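Side-chain contacts in staphylococcal superantigen-like 1 (Staphylococcus aureus, PDB 4O1N), which probably promotes virulence as a secreted protease that cleaves host proteins, among them type I and IV collagens and the cytokines IL8, IL17A and interferon-gamma: residues L144-L147 with D148-R152; R152-A155 with I156-G160. All blocks are in the same frame, centred on the assembly; numbering follows the deposited sequence.

Contact 1 of 2, residues L144-L147 with D148-R152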
loop_
_atom_site.group_PDB
_atom_site.type_symbol
_atom_site.label_atom_id
_atom_site.label_comp_id
_atom_site.label_asym_id
_atom_site.label_seq_id
_atom_site.Cartn_x
_atom_site.Cartn_y
_atom_site.Cartn_z
ATOM N N LEU A 144 -1.820 -2.138 -3.535
ATOM C CA LEU A 144 -1.213 -0.950 -4.098
ATOM C C LEU A 144 -1.044 0.096 -3.023
ATOM O O LEU A 144 -0.096 0.888 -3.070
ATOM C CB LEU A 144 -2.050 -0.379 -5.236
ATOM C CG LEU A 144 -2.295 -1.277 -6.454
ATOM C CD1 LEU A 144 -3.145 -0.542 -7.451
ATOM C CD2 LEU A 144 -1.016 -1.747 -7.108
ATOM N N LYS A 145 -1.918 0.096 -2.026
ATOM C CA LYS A 145 -1.714 0.997 -0.907
ATOM C C LYS A 145 -0.333 0.786 -0.302
ATOM O O LYS A 145 0.368 1.763 -0.049
ATOM C CB LYS A 145 -2.791 0.819 0.156
ATOM C CG LYS A 145 -2.663 1.718 1.377
ATOM C CD LYS A 145 -3.689 1.341 2.438
ATOM C CE LYS A 145 -3.868 2.404 3.530
ATOM N NZ LYS A 145 -4.643 3.560 3.021
ATOM N N GLU A 146 0.052 -0.466 -0.098
ATOM C CA GLU A 146 1.327 -0.798 0.578
ATOM C C GLU A 146 2.523 -0.486 -0.313
ATOM O O GLU A 146 3.541 0.070 0.151
ATOM C CB GLU A 146 1.383 -2.295 0.977
ATOM C CG GLU A 146 2.780 -2.745 1.390
ATOM C CD GLU A 146 2.828 -4.092 2.106
ATOM O OE1 GLU A 146 1.754 -4.711 2.415
ATOM O OE2 GLU A 146 3.989 -4.512 2.354
ATOM N N LEU A 147 2.428 -0.881 -1.586
ATOM C CA LEU A 147 3.527 -0.645 -2.519
ATOM C C LEU A 147 3.716 0.828 -2.730
ATOM O O LEU A 147 4.837 1.319 -2.686
ATOM C CB LEU A 147 3.259 -1.315 -3.858
ATOM C CG LEU A 147 3.472 -2.824 -3.851
ATOM C CD1 LEU A 147 2.913 -3.454 -5.111
ATOM C CD2 LEU A 147 4.943 -3.121 -3.748
ATOM N N ASP A 148 2.615 1.539 -2.939
ATOM C CA ASP A 148 2.676 2.993 -3.084
ATOM C C ASP A 148 3.358 3.669 -1.892
ATOM O O ASP A 148 4.341 4.421 -2.056
ATOM C CB ASP A 148 1.282 3.575 -3.256
ATOM C CG ASP A 148 1.291 5.074 -3.295
ATOM O OD1 ASP A 148 2.064 5.607 -4.128
ATOM O OD2 ASP A 148 0.558 5.703 -2.484
ATOM N N TYR A 149 2.866 3.369 -0.693
ATOM C CA TYR A 149 3.418 3.980 0.496
ATOM C C TYR A 149 4.892 3.661 0.594
ATOM O O TYR A 149 5.676 4.569 0.705
ATOM C CB TYR A 149 2.686 3.561 1.786
ATOM C CG TYR A 149 3.207 4.276 3.039
ATOM C CD1 TYR A 149 2.631 5.457 3.504
ATOM C CD2 TYR A 149 4.314 3.776 3.728
ATOM C CE1 TYR A 149 3.134 6.109 4.606
ATOM C CE2 TYR A 149 4.838 4.420 4.834
ATOM C CZ TYR A 149 4.243 5.575 5.272
ATOM O OH TYR A 149 4.766 6.182 6.387
ATOM N N ARG A 150 5.268 2.391 0.516
ATOM C CA ARG A 150 6.653 1.990 0.835
ATOM C C ARG A 150 7.655 2.493 -0.185
ATOM O O ARG A 150 8.792 2.802 0.183
ATOM C CB ARG A 150 6.772 0.488 0.984
ATOM C CG ARG A 150 5.892 -0.069 2.107
ATOM C CD ARG A 150 6.665 -0.501 3.351
ATOM N NE ARG A 150 6.661 0.476 4.416
ATOM C CZ ARG A 150 6.132 0.325 5.633
ATOM N NH1 ARG A 150 5.494 -0.765 6.008
ATOM N NH2 ARG A 150 6.248 1.299 6.501
ATOM N N LEU A 151 7.243 2.598 -1.456
ATOM C CA LEU A 151 8.158 3.095 -2.479
ATOM C C LEU A 151 8.337 4.578 -2.247
ATOM O O LEU A 151 9.455 5.080 -2.337
ATOM C CB LEU A 151 7.628 2.816 -3.869
ATOM C CG LEU A 151 7.597 1.322 -4.173
ATOM C CD1 LEU A 151 6.671 0.969 -5.342
ATOM C CD2 LEU A 151 8.997 0.840 -4.482
ATOM N N ARG A 152 7.255 5.283 -1.914
ATOM C CA ARG A 152 7.388 6.717 -1.714
ATOM C C ARG A 152 8.209 7.010 -0.481
ATOM O O ARG A 152 9.050 7.913 -0.490
ATOM C CB ARG A 152 6.048 7.406 -1.643
ATOM C CG ARG A 152 5.285 7.366 -2.953
ATOM C CD ARG A 152 4.159 8.401 -3.000
ATOM N NE ARG A 152 3.064 7.977 -3.890
ATOM C CZ ARG A 152 2.235 8.789 -4.549
ATOM N NH1 ARG A 152 2.333 10.102 -4.456
ATOM N NH2 ARG A 152 1.286 8.272 -5.309
HETATM O O HOH W 1 5.362 -3.184 4.552
#
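Asp148, whose backbone N reaches back to Leu144 O at 2.8 Å, also offers a carboxylate oxygen that two N-H groups of one arginine grip. Arg152 NE meets Asp148 OD1 at 2.6 Å on its syn side, 20° out of the carboxylate plane and close to the plane of the guanidinium, forming a salt bridge one turn apart. Arg152 NH2 adds a weak second bond to the same Asp148 OD1 at 3.0 Å. CG of Asp148 lies anti to the backbone N (chi1 175°), which carries the carboxylate toward the next turn, where Arg152 sits, and Asp148 OD2 goes to the hydroxyl of Tyr31. Both carboxylate oxygens of this buried residue are therefore engaged.

These residues form the start of helix 144-159, the central helix that packs on the mixed sheet of the beta-grasp domain. The OB-fold domain borders it too: Lys145 NZ bonds to Ile101 O, and Phe86 touches Lys145, Glu146, Tyr149 and Arg150.

On another side of the helix, the side chains of Glu146 and Arg150 pass each other, Glu146 CG lying 4.2 Å from Arg150 CG. Their carboxylate and guanidinium planes are turned 85° from one another. They make no direct charge contact; a water bridges them, donating to Glu146 OE2 at 2.9 Å and accepting from Arg150 NH1 at 2.8 Å in the guanidinium plane. The bent Arg150 chain also takes its head group to salt bridges with Glu37 and Glu153. One turn apart, Leu147 CB and Leu151 CD1 make a loose apolar contact at 4.4 Å.

Contact 2 of 2, residues R152-A155 with I156-G160; sequences RERA and IKQHG
Ile156 N bonds to Arg152 O at 2.7 Å, almost in line with the carbonyl, and the Ile156 side chain runs back over the same oxygen. Placing Ile156 CG1 beside the backbone N (chi1 -67°) brings it to 3.1 Å from Arg152 O. One residue further along, Lys157 N binds Glu153 O at 2.9 Å, and the two side chains cross obliquely until Glu153 OE2 lies 3.7 Å from Lys157 NZ, a long salt bridge. Arg154 CG and Gln158 CG touch, 4.0 Å apart. Arg154 O lies at the edge of the His159 ring, near its plane, 3.6 Å from His159 ND1.

Helical bonding weakens here: His159 N makes only a weak hydrogen bond to Ala155 O, at 3.1 Å, and Gly160 leaves the helix with positive phi. Further out, Arg154 and His159 rest on strands 120-125 and 128-134 of the beta-grasp sheet, while Ile156 meets Tyr31 of helix 24-31. Arg150 holds Glu153 OE1, steadying the carboxylate whose other oxygen faces Lys157. With the exposed lysine the attraction is long and probably modest.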
loop_
_atom_site.group_PDB
_atom_site.type_symbol
_atom_site.label_atom_id
_atom_site.label_comp_id
_atom_site.label_asym_id
_atom_site.label_seq_id
_atom_site.Cartn_x
_atom_site.Cartn_y
_atom_site.Cartn_z
ATOM N N ARG A 152 7.255 5.283 -1.914
ATOM C CA ARG A 152 7.388 6.717 -1.714
ATOM C C ARG A 152 8.209 7.010 -0.481
ATOM O O ARG A 152 9.050 7.913 -0.490
ATOM C CB ARG A 152 6.048 7.406 -1.643
ATOM C CG ARG A 152 5.285 7.366 -2.953
ATOM C CD ARG A 152 4.159 8.401 -3.000
ATOM N NE ARG A 152 3.064 7.977 -3.890
ATOM C CZ ARG A 152 2.235 8.789 -4.549
ATOM N NH1 ARG A 152 2.333 10.102 -4.456
ATOM N NH2 ARG A 152 1.286 8.272 -5.309
ATOM N N GLU A 153 8.004 6.210 0.561
ATOM C CA GLU A 153 8.811 6.292 1.765
ATOM C C GLU A 153 10.270 6.216 1.386
ATOM O O GLU A 153 11.058 7.052 1.822
ATOM C CB GLU A 153 8.473 5.161 2.749
ATOM C CG GLU A 153 9.425 5.079 3.950
ATOM C CD GLU A 153 8.996 4.087 5.033
ATOM O OE1 GLU A 153 8.613 2.949 4.714
ATOM O OE2 GLU A 153 9.066 4.449 6.222
ATOM N N ARG A 154 10.646 5.254 0.545
ATOM C CA ARG A 154 12.036 5.169 0.167
ATOM C C ARG A 154 12.556 6.339 -0.677
ATOM O O ARG A 154 13.666 6.816 -0.435
ATOM C CB ARG A 154 12.376 3.862 -0.525
ATOM C CG ARG A 154 13.831 3.554 -0.233
ATOM C CD ARG A 154 14.524 2.737 -1.282
ATOM N NE ARG A 154 14.339 1.346 -0.977
ATOM C CZ ARG A 154 15.263 0.421 -1.066
ATOM N NH1 ARG A 154 16.501 0.723 -1.426
ATOM N NH2 ARG A 154 14.919 -0.835 -0.774
ATOM N N ALA A 155 11.779 6.785 -1.661
ATOM C CA ALA A 155 12.166 7.932 -2.486
ATOM C C ALA A 155 12.298 9.187 -1.624
ATOM O O ALA A 155 13.188 10.041 -1.866
ATOM C CB ALA A 155 11.149 8.159 -3.604
ATOM N N ILE A 156 11.418 9.304 -0.625
ATOM C CA ILE A 156 11.467 10.437 0.270
ATOM C C ILE A 156 12.670 10.376 1.210
ATOM O O ILE A 156 13.377 11.346 1.398
ATOM C CB ILE A 156 10.203 10.550 1.129
ATOM C CG1 ILE A 156 9.000 10.878 0.267
ATOM C CG2 ILE A 156 10.385 11.627 2.200
ATOM C CD1 ILE A 156 7.679 10.686 0.979
ATOM N N LYS A 157 12.904 9.241 1.828
ATOM C CA LYS A 157 13.917 9.212 2.856
ATOM C C LYS A 157 15.327 9.166 2.341
ATOM O O LYS A 157 16.182 9.792 2.915
ATOM C CB LYS A 157 13.626 8.097 3.857
ATOM C CG LYS A 157 12.354 8.427 4.621
ATOM C CD LYS A 157 12.169 7.630 5.902
ATOM C CE LYS A 157 11.173 8.352 6.825
ATOM N NZ LYS A 157 10.550 7.441 7.823
ATOM N N GLN A 158 15.564 8.503 1.217
ATOM C CA GLN A 158 16.930 8.358 0.674
ATOM C C GLN A 158 17.244 9.201 -0.541
ATOM O O GLN A 158 18.416 9.338 -0.875
ATOM C CB GLN A 158 17.185 6.918 0.274
ATOM C CG GLN A 158 16.701 5.888 1.267
ATOM C CD GLN A 158 17.807 5.368 2.143
ATOM O OE1 GLN A 158 18.010 4.143 2.246
ATOM N NE2 GLN A 158 18.536 6.293 2.798
ATOM N N HIS A 159 16.225 9.714 -1.237
ATOM C CA HIS A 159 16.457 10.532 -2.417
ATOM C C HIS A 159 15.745 11.879 -2.353
ATOM O O HIS A 159 15.732 12.575 -3.295
ATOM C CB HIS A 159 16.071 9.763 -3.666
ATOM C CG HIS A 159 16.661 8.396 -3.711
ATOM N ND1 HIS A 159 16.101 7.326 -3.052
ATOM C CD2 HIS A 159 17.773 7.925 -4.315
ATOM C CE1 HIS A 159 16.840 6.250 -3.254
ATOM N NE2 HIS A 159 17.864 6.591 -4.012
ATOM N N GLY A 160 15.154 12.290 -1.245
ATOM C CA GLY A 160 14.664 13.673 -1.193
ATOM C C GLY A 160 13.494 14.089 -2.079
ATOM O O GLY A 160 13.243 15.273 -2.245
#

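Contacts 1 and 2 follow one another along helix 144-159 and share Arg152, their centres about 12 Å apart. Contact 1 is the buried half, near the centre of the chain, in the beta-grasp domain where its helix meets the OB-fold domain; a short salt bridge and a water between opposite charges are found there. Contact 2 lies further out, about 15 Å from that centre, at the C-terminal end of the helix; its charge pairing is long and its last backbone bond weak. Arg152, buried in both, carries the salt bridge of the first and lends its carbonyl to the second, and Arg150 links them through Glu153. Tyr31 of helix 24-31 touches residues of each, while Arg154 and His159 of contact 2 touch strands 120-125 and 128-134.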